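Peptidoglycan-N-acetylglucosamine deacetylase BC_1974 (Bacillus cereus, PDB 5N1P) removes the acetyl group from N-acetylglucosamine residues of peptidoglycan by hydrolysis, using a divalent metal ion such as zinc. Local coordinates at residues Lys24-Lys29 and Ala175-Leu180; Asn76-Asp81 and Lys94-Pro99; Trp131-Met136 and Ala146-Thr151. All blocks are in the same frame, centred on the assembly; numbering follows the deposited sequence.

Interaction 1: Lys24-Lys29 and Ala175-Leu180; sequences KQHDAK and AILKGL
At the Schellman motif that closes helix 16-25, His26 and Ala28 lie on either side of Asp27, the C-prime residue, and both touch Leu177 of helix 167-182. The motif turns the chain out of the helix through the positive phi of Asp27, whose N bonds to the O of Lys24 at 3.0 Å. The contact is apolar, and Leu177 divides it between its two methyl branches. Its CD1 lies over one face of the His26 imidazole, 4.1 Å from the ring centroid and 29° off the ring normal, a CH-pi contact displaced toward CG and CB; CD1 comes within 3.8 Å of His26 CG. The other branch, CD2, reaches the CB of Ala28 at 3.9 Å. In Leu177, CG stands beside the backbone N and opposite the carbonyl carbon (chi1 -68°), which carries the forked end of the side chain off the helix to these two residues. ND1 of the imidazole is hydrogen-bonded back to the O of Thr22 in the last turn of helix 16-25, which restricts the ring's rotation. His26 O is bonded to NZ of Lys181, one turn beyond Leu177. Phe187 touches both Ala28 and Leu177, and Leu6 adds to the packing of the latter. A Schellman motif thus ends helix 16-25, with helix 167-182 beside it outside the parallel sheet of the CE4 fold.

Interaction 2: Asn76-Asp81 and Lys94-Pro99; sequences NEMKED and KLTRPP
Apolar packing dominates where Met78 of helix 74-89 meets Thr96, Arg97 and Pro99, and the whole length of the methionine side chain takes part. Its CG lies 3.7 Å from CG2 of Thr96, the SD follows at 3.9 Å from Thr96 CB, and the terminal CE ends against the CD corner of the Pro99 ring at 4.0 Å. A bend at chi2 (-57°) carries the thioether past the threonine toward the proline. Thr96 turns its methyl to the helix, while its OG1 is occupied by the O of Lys120 and by the OH of Tyr74. The one polar atom of 94-99 touched by the helix is a backbone oxygen, Arg97 O, in van der Waals contact with Met78 CE at 3.7 Å. This carbonyl accepts a hydrogen bond from ND1 of His59, a zinc ligand. Met78 therefore packs behind a second-shell group that orients the metal-bound imidazole. The guanidinium of Arg97 leads away from the helix: NH1 forms a salt bridge with Asp9, the probable proton acceptor, and NE bonds to the O of Trp122, two ties that fix its orientation. Arg97 to Tyr100 reads RPPY, the arginine-containing motif lining one side of the active-site groove in CE4 enzymes, and Pro99 touches the bound hydroxamate inhibitor. In the fold, strand 95-96 pairs in parallel with strand 120-121, Met58 of strand 55-58 packs on both Met78 and Thr96, and helix 65-70 adjoins Pro98 and Pro99.

Interaction 3: Trp131-Met136 and Ala146-Thr151; sequences WRYNKM and AQNVLT
ND2 of Asn148 is gripped twice, donating to OH of Tyr133 across the contact and to the O of Ser128 earlier in the same loop. The bond to the tyrosine is of ordinary length and nearly straight, 2.9 Å from Asn148 ND2 to Tyr133 OH with an angle of 174° at the hydrogen. The hydroxyl lies practically in the plane of the amide, where an N-H points. Seen from the phenol, the same nitrogen lies at the ring edge, near its plane, with Tyr133 CE1 3.5 Å from Asn148 ND2. The phenol and the amide reach across to each other from loop and helix, their planes turned 36° apart. In Asn148, CG sits beside the backbone N (chi1 -70°), projecting the amide off helix 138-152 toward the loop. Arg132 CB sits over the centre of one face of the Tyr133 ring, 3.7 Å above its plane, and Ala141, Gln144 and Ile145 of helix 138-152 flank the ring. Tyr133 also starts a type II beta turn, closed by a bond of 3.1 Å from Met136 N to Tyr133 O, which reverses the chain before helix 138-152 begins. Separately, within the helix, Thr151 OG1 bonds back to Gln147 O at 3.1 Å, a carbonyl shared with the backbone N of Thr151. The two bonds from ND2 use its donor capacity and probably settle which way round the amide sits. In this bridge the phenol oxygen serves as acceptor, so the link joins loop and helix through neutral groups and does not rely on a charge.

Overall arrangement
Interaction 1 closes a long loop of chain, and interactions 2 and 3 follow one another inside it. Interactions 1 and 3 are neighbours, with centres about 17 Å apart: helices 138-152 and 167-182 pack together, Leu150 CD2 lying 3.5 Å from Gly179 CA and Ala146 meeting Ala175. Interaction 2 lies on the opposite side of the chain's centre, about 27 Å from interaction 1 and 26 Å from interaction 3 between centres, and touches neither. All three lie within the NodB homology region. Interactions 1 and 3 thus join helices and loops around the parallel sheet, while interaction 2 backs the zinc site and inhibitor pocket.

Interaction 1: Lys24-Lys29 and Ala175-Leu180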
loop_
_atom_site.group_PDB
_atom_site.type_symbol
_atom_site.label_atom_id
_atom_site.label_comp_id
_atom_site.label_asym_id
_atom_site.label_seq_id
_atom_site.Cartn_x
_atom_site.Cartn_y
_atom_site.Cartn_z
ATOM N N LYS A 24 14.581 1.099 6.924
ATOM C CA LYS A 24 15.936 1.571 6.645
ATOM C C LYS A 24 16.996 0.683 7.296
ATOM O O LYS A 24 18.025 0.390 6.684
ATOM C CB LYS A 24 16.110 3.016 7.118
ATOM C CG LYS A 24 17.475 3.608 6.785
ATOM C CD LYS A 24 17.623 5.013 7.337
ATOM C CE LYS A 24 16.651 5.977 6.676
ATOM N NZ LYS A 24 16.898 7.383 7.105
ATOM N N GLN A 25 16.736 0.252 8.527
ATOM C CA GLN A 25 17.662 -0.609 9.270
ATOM C C GLN A 25 17.835 -1.986 8.624
ATOM O O GLN A 25 18.830 -2.674 8.872
ATOM C CB GLN A 25 17.186 -0.758 10.716
ATOM C CG GLN A 25 17.426 0.492 11.562
ATOM C CD GLN A 25 16.577 0.534 12.820
ATOM O OE1 GLN A 25 15.904 -0.437 13.159
ATOM N NE2 GLN A 25 16.611 1.664 13.520
ATOM N N HIS A 26 16.874 -2.378 7.787
ATOM C CA HIS A 26 16.970 -3.640 7.049
ATOM C C HIS A 26 17.160 -3.409 5.549
ATOM O O HIS A 26 17.055 -4.349 4.761
ATOM C CB HIS A 26 15.723 -4.501 7.269
ATOM C CG HIS A 26 15.538 -4.963 8.680
ATOM N ND1 HIS A 26 14.947 -4.178 9.649
ATOM C CD2 HIS A 26 15.849 -6.133 9.284
ATOM C CE1 HIS A 26 14.909 -4.843 10.789
ATOM N NE2 HIS A 26 15.452 -6.033 10.595
ATOM N N ASP A 27 17.440 -2.162 5.171
ATOM C CA ASP A 27 17.607 -1.764 3.772
ATOM C C ASP A 27 16.496 -2.313 2.883
ATOM O O ASP A 27 16.745 -2.828 1.793
ATOM C CB ASP A 27 18.977 -2.205 3.249
ATOM C CG ASP A 27 20.121 -1.487 3.941
ATOM O OD1 ASP A 27 20.161 -0.239 3.879
ATOM O OD2 ASP A 27 20.977 -2.166 4.549
ATOM N N ALA A 28 15.267 -2.209 3.373
ATOM C CA ALA A 28 14.103 -2.654 2.627
ATOM C C ALA A 28 13.369 -1.442 2.073
ATOM O O ALA A 28 13.314 -0.405 2.729
ATOM C CB ALA A 28 13.180 -3.466 3.513
ATOM N N LYS A 29 12.828 -1.575 0.865
ATOM C CA LYS A 29 12.034 -0.515 0.250
ATOM C C LYS A 29 10.599 -1.013 0.158
ATOM O O LYS A 29 10.360 -2.199 -0.058
ATOM C CB LYS A 29 12.575 -0.143 -1.133
ATOM C CG LYS A 29 14.021 0.364 -1.144
ATOM C CD LYS A 29 14.202 1.574 -0.247
ATOM C CE LYS A 29 15.511 2.310 -0.566
ATOM N NZ LYS A 29 16.707 1.504 -0.205
ATOM N N ALA A 175 9.898 -9.335 11.758
ATOM C CA ALA A 175 9.776 -10.785 11.578
ATOM C C ALA A 175 9.381 -11.160 10.149
ATOM O O ALA A 175 9.749 -12.227 9.653
ATOM C CB ALA A 175 8.775 -11.358 12.562
ATOM N N ILE A 176 8.608 -10.291 9.501
ATOM C CA ILE A 176 8.232 -10.519 8.117
ATOM C C ILE A 176 9.454 -10.392 7.219
ATOM O O ILE A 176 9.667 -11.210 6.323
ATOM C CB ILE A 176 7.146 -9.526 7.653
ATOM C CG1 ILE A 176 5.806 -9.853 8.312
ATOM C CG2 ILE A 176 7.002 -9.552 6.135
ATOM C CD1 ILE A 176 4.774 -8.757 8.131
ATOM N N LEU A 177 10.254 -9.354 7.458
ATOM C CA LEU A 177 11.457 -9.126 6.668
ATOM C C LEU A 177 12.413 -10.313 6.798
ATOM O O LEU A 177 12.871 -10.861 5.796
ATOM C CB LEU A 177 12.145 -7.828 7.096
ATOM C CG LEU A 177 11.369 -6.545 6.767
ATOM C CD1 LEU A 177 12.028 -5.315 7.372
ATOM C CD2 LEU A 177 11.239 -6.376 5.271
ATOM N N LYS A 178 12.686 -10.717 8.036
ATOM C CA LYS A 178 13.552 -11.864 8.301
ATOM C C LYS A 178 13.028 -13.139 7.647
ATOM O O LYS A 178 13.765 -13.857 6.971
ATOM C CB LYS A 178 13.694 -12.073 9.808
ATOM C CG LYS A 178 14.631 -13.210 10.188
ATOM C CD LYS A 178 14.713 -13.367 11.694
ATOM C CE LYS A 178 15.808 -14.354 12.081
ATOM N NZ LYS A 178 15.855 -14.566 13.551
ATOM N N GLY A 179 11.747 -13.419 7.854
ATOM C CA GLY A 179 11.134 -14.613 7.307
ATOM C C GLY A 179 11.159 -14.684 5.792
ATOM O O GLY A 179 11.311 -15.762 5.223
ATOM N N LEU A 180 11.007 -13.545 5.123
ATOM C CA LEU A 180 11.005 -13.560 3.666
ATOM C C LEU A 180 12.409 -13.534 3.063
ATOM O O LEU A 180 12.627 -14.104 1.993
ATOM C CB LEU A 180 10.181 -12.388 3.124
ATOM C CG LEU A 180 8.702 -12.441 3.508
ATOM C CD1 LEU A 180 7.952 -11.242 2.953
ATOM C CD2 LEU A 180 8.073 -13.736 3.029
#

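Interaction 2: Asn76-Asp81 and Lys94-Pro99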
loop_
_atom_site.group_PDB
_atom_site.type_symbol
_atom_site.label_atom_id
_atom_site.label_comp_id
_atom_site.label_asym_id
_atom_site.label_seq_id
_atom_site.Cartn_x
_atom_site.Cartn_y
_atom_site.Cartn_z
ATOM N N ASN A 76 -11.929 10.761 -9.544
ATOM C CA ASN A 76 -11.869 12.129 -9.026
ATOM C C ASN A 76 -11.103 12.193 -7.698
ATOM O O ASN A 76 -10.256 13.072 -7.504
ATOM C CB ASN A 76 -13.276 12.712 -8.855
ATOM C CG ASN A 76 -13.979 12.925 -10.175
ATOM O OD1 ASN A 76 -13.331 13.126 -11.201
ATOM N ND2 ASN A 76 -15.310 12.891 -10.159
ATOM N N GLU A 77 -11.389 11.267 -6.787
ATOM C CA GLU A 77 -10.704 11.264 -5.499
ATOM C C GLU A 77 -9.231 10.959 -5.648
ATOM O O GLU A 77 -8.397 11.543 -4.959
ATOM C CB GLU A 77 -11.322 10.249 -4.544
ATOM C CG GLU A 77 -12.692 10.678 -4.036
ATOM C CD GLU A 77 -13.052 10.015 -2.716
ATOM O OE1 GLU A 77 -12.136 9.561 -1.998
ATOM O OE2 GLU A 77 -14.256 9.969 -2.381
ATOM N N MET A 78 -8.901 10.012 -6.519
ATOM C CA MET A 78 -7.499 9.666 -6.687
ATOM C C MET A 78 -6.713 10.838 -7.290
ATOM O O MET A 78 -5.571 11.070 -6.903
ATOM C CB MET A 78 -7.341 8.415 -7.542
ATOM C CG MET A 78 -7.859 7.154 -6.840
ATOM S SD MET A 78 -7.059 6.871 -5.249
ATOM C CE MET A 78 -7.889 5.393 -4.713
ATOM N N LYS A 79 -7.341 11.587 -8.199
ATOM C CA LYS A 79 -6.723 12.762 -8.804
ATOM C C LYS A 79 -6.509 13.852 -7.752
ATOM O O LYS A 79 -5.477 14.521 -7.742
ATOM C CB LYS A 79 -7.570 13.299 -9.969
ATOM C CG LYS A 79 -6.781 14.209 -10.912
ATOM C CD LYS A 79 -7.580 14.571 -12.155
ATOM C CE LYS A 79 -6.854 15.624 -12.988
ATOM N NZ LYS A 79 -7.633 16.016 -14.199
ATOM N N GLU A 80 -7.468 14.017 -6.849
ATOM C CA GLU A 80 -7.325 15.038 -5.814
ATOM C C GLU A 80 -6.166 14.688 -4.877
ATOM O O GLU A 80 -5.364 15.548 -4.501
ATOM C CB GLU A 80 -8.624 15.201 -5.013
ATOM C CG GLU A 80 -8.524 16.280 -3.954
ATOM C CD GLU A 80 -9.824 16.510 -3.203
ATOM O OE1 GLU A 80 -10.864 15.926 -3.584
ATOM O OE2 GLU A 80 -9.797 17.279 -2.225
ATOM N N ASP A 81 -6.097 13.416 -4.508
ATOM C CA ASP A 81 -5.063 12.897 -3.616
ATOM C C ASP A 81 -3.692 13.026 -4.297
ATOM O O ASP A 81 -2.699 13.439 -3.683
ATOM C CB ASP A 81 -5.404 11.443 -3.276
ATOM C CG ASP A 81 -4.702 10.917 -2.032
ATOM O OD1 ASP A 81 -4.153 11.691 -1.215
ATOM O OD2 ASP A 81 -4.730 9.673 -1.871
ATOM N N LYS A 94 1.198 7.616 -10.154
ATOM C CA LYS A 94 0.164 7.019 -11.000
ATOM C C LYS A 94 -0.551 5.839 -10.343
ATOM O O LYS A 94 -1.650 5.496 -10.752
ATOM C CB LYS A 94 0.756 6.560 -12.335
ATOM C CG LYS A 94 1.320 7.706 -13.187
ATOM C CD LYS A 94 0.300 8.830 -13.354
ATOM C CE LYS A 94 0.825 9.981 -14.231
ATOM N NZ LYS A 94 1.776 10.883 -13.514
ATOM N N LEU A 95 0.064 5.211 -9.339
ATOM C CA LEU A 95 -0.515 3.988 -8.777
ATOM C C LEU A 95 -1.509 4.272 -7.661
ATOM O O LEU A 95 -1.232 5.030 -6.729
ATOM C CB LEU A 95 0.593 3.062 -8.268
ATOM C CG LEU A 95 0.127 1.668 -7.829
ATOM C CD1 LEU A 95 -0.439 0.878 -9.018
ATOM C CD2 LEU A 95 1.299 0.944 -7.170
ATOM N N THR A 96 -2.677 3.649 -7.765
ATOM C CA THR A 96 -3.714 3.743 -6.759
ATOM C C THR A 96 -3.970 2.360 -6.157
ATOM O O THR A 96 -3.757 1.339 -6.804
ATOM C CB THR A 96 -5.039 4.283 -7.343
ATOM O OG1 THR A 96 -5.630 3.287 -8.201
ATOM C CG2 THR A 96 -4.780 5.538 -8.151
ATOM N N ARG A 97 -4.396 2.363 -4.906
ATOM C CA ARG A 97 -4.835 1.150 -4.200
ATOM C C ARG A 97 -6.289 1.383 -3.801
ATOM O O ARG A 97 -6.594 2.315 -3.062
ATOM C CB ARG A 97 -3.920 0.902 -2.994
ATOM C CG ARG A 97 -4.470 0.113 -1.812
ATOM C CD ARG A 97 -4.529 -1.393 -2.038
ATOM N NE ARG A 97 -3.335 -2.072 -2.538
ATOM C CZ ARG A 97 -2.303 -2.481 -1.796
ATOM N NH1 ARG A 97 -2.235 -2.178 -0.503
ATOM N NH2 ARG A 97 -1.301 -3.153 -2.363
ATOM N N PRO A 98 -7.213 0.563 -4.327
ATOM C CA PRO A 98 -8.627 0.828 -4.021
ATOM C C PRO A 98 -8.981 0.517 -2.577
ATOM O O PRO A 98 -8.691 -0.574 -2.092
ATOM C CB PRO A 98 -9.401 -0.130 -4.950
ATOM C CG PRO A 98 -8.403 -0.614 -5.952
ATOM C CD PRO A 98 -7.039 -0.531 -5.301
ATOM N N PRO A 99 -9.623 1.468 -1.892
ATOM C CA PRO A 99 -10.214 1.081 -0.616
ATOM C C PRO A 99 -11.158 -0.115 -0.803
ATOM O O PRO A 99 -11.954 -0.128 -1.738
ATOM C CB PRO A 99 -10.970 2.336 -0.197
ATOM C CG PRO A 99 -10.174 3.460 -0.798
ATOM C CD PRO A 99 -9.699 2.920 -2.127
#

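Interaction 3: Trp131-Met136 and Ala146-Thr151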
loop_
_atom_site.group_PDB
_atom_site.type_symbol
_atom_site.label_atom_id
_atom_site.label_comp_id
_atom_site.label_asym_id
_atom_site.label_seq_id
_atom_site.Cartn_x
_atom_site.Cartn_y
_atom_site.Cartn_z
ATOM N N TRP A 131 -5.897 -6.430 10.692
ATOM C CA TRP A 131 -7.079 -5.884 11.359
ATOM C C TRP A 131 -7.726 -6.858 12.345
ATOM O O TRP A 131 -8.449 -6.441 13.252
ATOM C CB TRP A 131 -8.129 -5.459 10.327
ATOM C CG TRP A 131 -8.689 -6.602 9.527
ATOM C CD1 TRP A 131 -8.198 -7.085 8.345
ATOM C CD2 TRP A 131 -9.863 -7.382 9.820
ATOM N NE1 TRP A 131 -8.969 -8.128 7.908
ATOM C CE2 TRP A 131 -10.001 -8.326 8.785
ATOM C CE3 TRP A 131 -10.792 -7.388 10.866
ATOM C CZ2 TRP A 131 -11.041 -9.258 8.756
ATOM C CZ3 TRP A 131 -11.837 -8.308 10.833
ATOM C CH2 TRP A 131 -11.949 -9.233 9.782
ATOM N N ARG A 132 -7.493 -8.155 12.164
ATOM C CA ARG A 132 -8.080 -9.163 13.052
ATOM C C ARG A 132 -7.589 -9.011 14.485
ATOM O O ARG A 132 -8.258 -9.413 15.434
ATOM C CB ARG A 132 -7.757 -10.576 12.572
ATOM C CG ARG A 132 -8.599 -11.066 11.417
ATOM C CD ARG A 132 -8.550 -12.570 11.375
ATOM N NE ARG A 132 -9.199 -13.126 10.193
ATOM C CZ ARG A 132 -9.153 -14.412 9.864
ATOM N NH1 ARG A 132 -8.496 -15.268 10.634
ATOM N NH2 ARG A 132 -9.768 -14.839 8.768
ATOM N N TYR A 133 -6.407 -8.433 14.643
ATOM C CA TYR A 133 -5.792 -8.379 15.949
ATOM C C TYR A 133 -5.756 -6.949 16.475
ATOM O O TYR A 133 -4.981 -6.637 17.366
ATOM C CB TYR A 133 -4.397 -9.010 15.880
ATOM C CG TYR A 133 -4.404 -10.248 14.998
ATOM C CD1 TYR A 133 -3.940 -10.193 13.694
ATOM C CD2 TYR A 133 -4.928 -11.452 15.460
ATOM C CE1 TYR A 133 -3.968 -11.303 12.874
ATOM C CE2 TYR A 133 -4.966 -12.574 14.645
ATOM C CZ TYR A 133 -4.485 -12.485 13.351
ATOM O OH TYR A 133 -4.504 -13.583 12.525
ATOM N N ASN A 134 -6.624 -6.093 15.937
ATOM C CA ASN A 134 -6.761 -4.733 16.465
ATOM C C ASN A 134 -7.074 -4.738 17.959
ATOM O O ASN A 134 -7.935 -5.496 18.420
ATOM C CB ASN A 134 -7.850 -3.958 15.716
ATOM C CG ASN A 134 -7.399 -3.489 14.343
ATOM O OD1 ASN A 134 -6.203 -3.390 14.065
ATOM N ND2 ASN A 134 -8.364 -3.185 13.477
ATOM N N LYS A 135 -6.351 -3.899 18.700
ATOM C CA LYS A 135 -6.529 -3.715 20.144
ATOM C C LYS A 135 -6.093 -4.920 20.981
ATOM O O LYS A 135 -6.377 -4.975 22.173
ATOM C CB LYS A 135 -7.986 -3.368 20.478
ATOM C CG LYS A 135 -8.567 -2.233 19.655
ATOM C CD LYS A 135 -9.036 -1.094 20.538
ATOM C CE LYS A 135 -9.966 -0.163 19.775
ATOM N NZ LYS A 135 -10.808 0.664 20.686
ATOM N N MET A 136 -5.402 -5.871 20.363
ATOM C CA MET A 136 -4.823 -6.996 21.097
ATOM C C MET A 136 -3.370 -6.664 21.456
ATOM O O MET A 136 -2.794 -5.755 20.860
ATOM C CB MET A 136 -4.915 -8.278 20.266
ATOM C CG MET A 136 -6.342 -8.751 20.052
ATOM S SD MET A 136 -6.441 -10.260 19.072
ATOM C CE MET A 136 -5.085 -11.207 19.772
ATOM N N ALA A 146 2.877 -11.878 11.305
ATOM C CA ALA A 146 4.045 -12.330 10.578
ATOM C C ALA A 146 3.815 -13.742 10.029
ATOM O O ALA A 146 4.124 -14.013 8.869
ATOM C CB ALA A 146 5.281 -12.277 11.461
ATOM N N GLN A 147 3.239 -14.638 10.829
ATOM C CA GLN A 147 3.013 -15.987 10.316
ATOM C C GLN A 147 1.914 -15.996 9.248
ATOM O O GLN A 147 1.946 -16.830 8.348
ATOM C CB GLN A 147 2.678 -16.981 11.438
ATOM C CG GLN A 147 1.409 -16.706 12.213
ATOM C CD GLN A 147 0.835 -17.965 12.838
ATOM O OE1 GLN A 147 0.967 -19.056 12.287
ATOM N NE2 GLN A 147 0.231 -17.827 14.011
ATOM N N ASN A 148 0.953 -15.077 9.333
ATOM C CA ASN A 148 -0.065 -14.973 8.284
ATOM C C ASN A 148 0.585 -14.671 6.950
ATOM O O ASN A 148 0.254 -15.273 5.930
ATOM C CB ASN A 148 -1.096 -13.895 8.598
ATOM C CG ASN A 148 -2.005 -14.259 9.757
ATOM O OD1 ASN A 148 -2.053 -15.410 10.208
ATOM N ND2 ASN A 148 -2.740 -13.263 10.248
ATOM N N VAL A 149 1.523 -13.733 6.967
ATOM C CA VAL A 149 2.247 -13.362 5.762
ATOM C C VAL A 149 3.197 -14.463 5.297
ATOM O O VAL A 149 3.153 -14.868 4.132
ATOM C CB VAL A 149 3.043 -12.069 5.969
ATOM C CG1 VAL A 149 3.923 -11.783 4.752
ATOM C CG2 VAL A 149 2.089 -10.921 6.213
ATOM N N LEU A 150 4.037 -14.950 6.212
ATOM C CA LEU A 150 5.143 -15.840 5.854
ATOM C C LEU A 150 4.697 -17.135 5.197
ATOM O O LEU A 150 5.371 -17.648 4.298
ATOM C CB LEU A 150 5.993 -16.168 7.089
ATOM C CG LEU A 150 6.786 -14.974 7.624
ATOM C CD1 LEU A 150 7.543 -15.333 8.902
ATOM C CD2 LEU A 150 7.721 -14.434 6.559
ATOM N N THR A 151 3.560 -17.665 5.630
ATOM C CA THR A 151 3.100 -18.937 5.094
ATOM C C THR A 151 2.451 -18.761 3.724
ATOM O O THR A 151 2.520 -19.656 2.878
ATOM C CB THR A 151 2.111 -19.623 6.051
ATOM O OG1 THR A 151 0.928 -18.827 6.179
ATOM C CG2 THR A 151 2.743 -19.812 7.424
#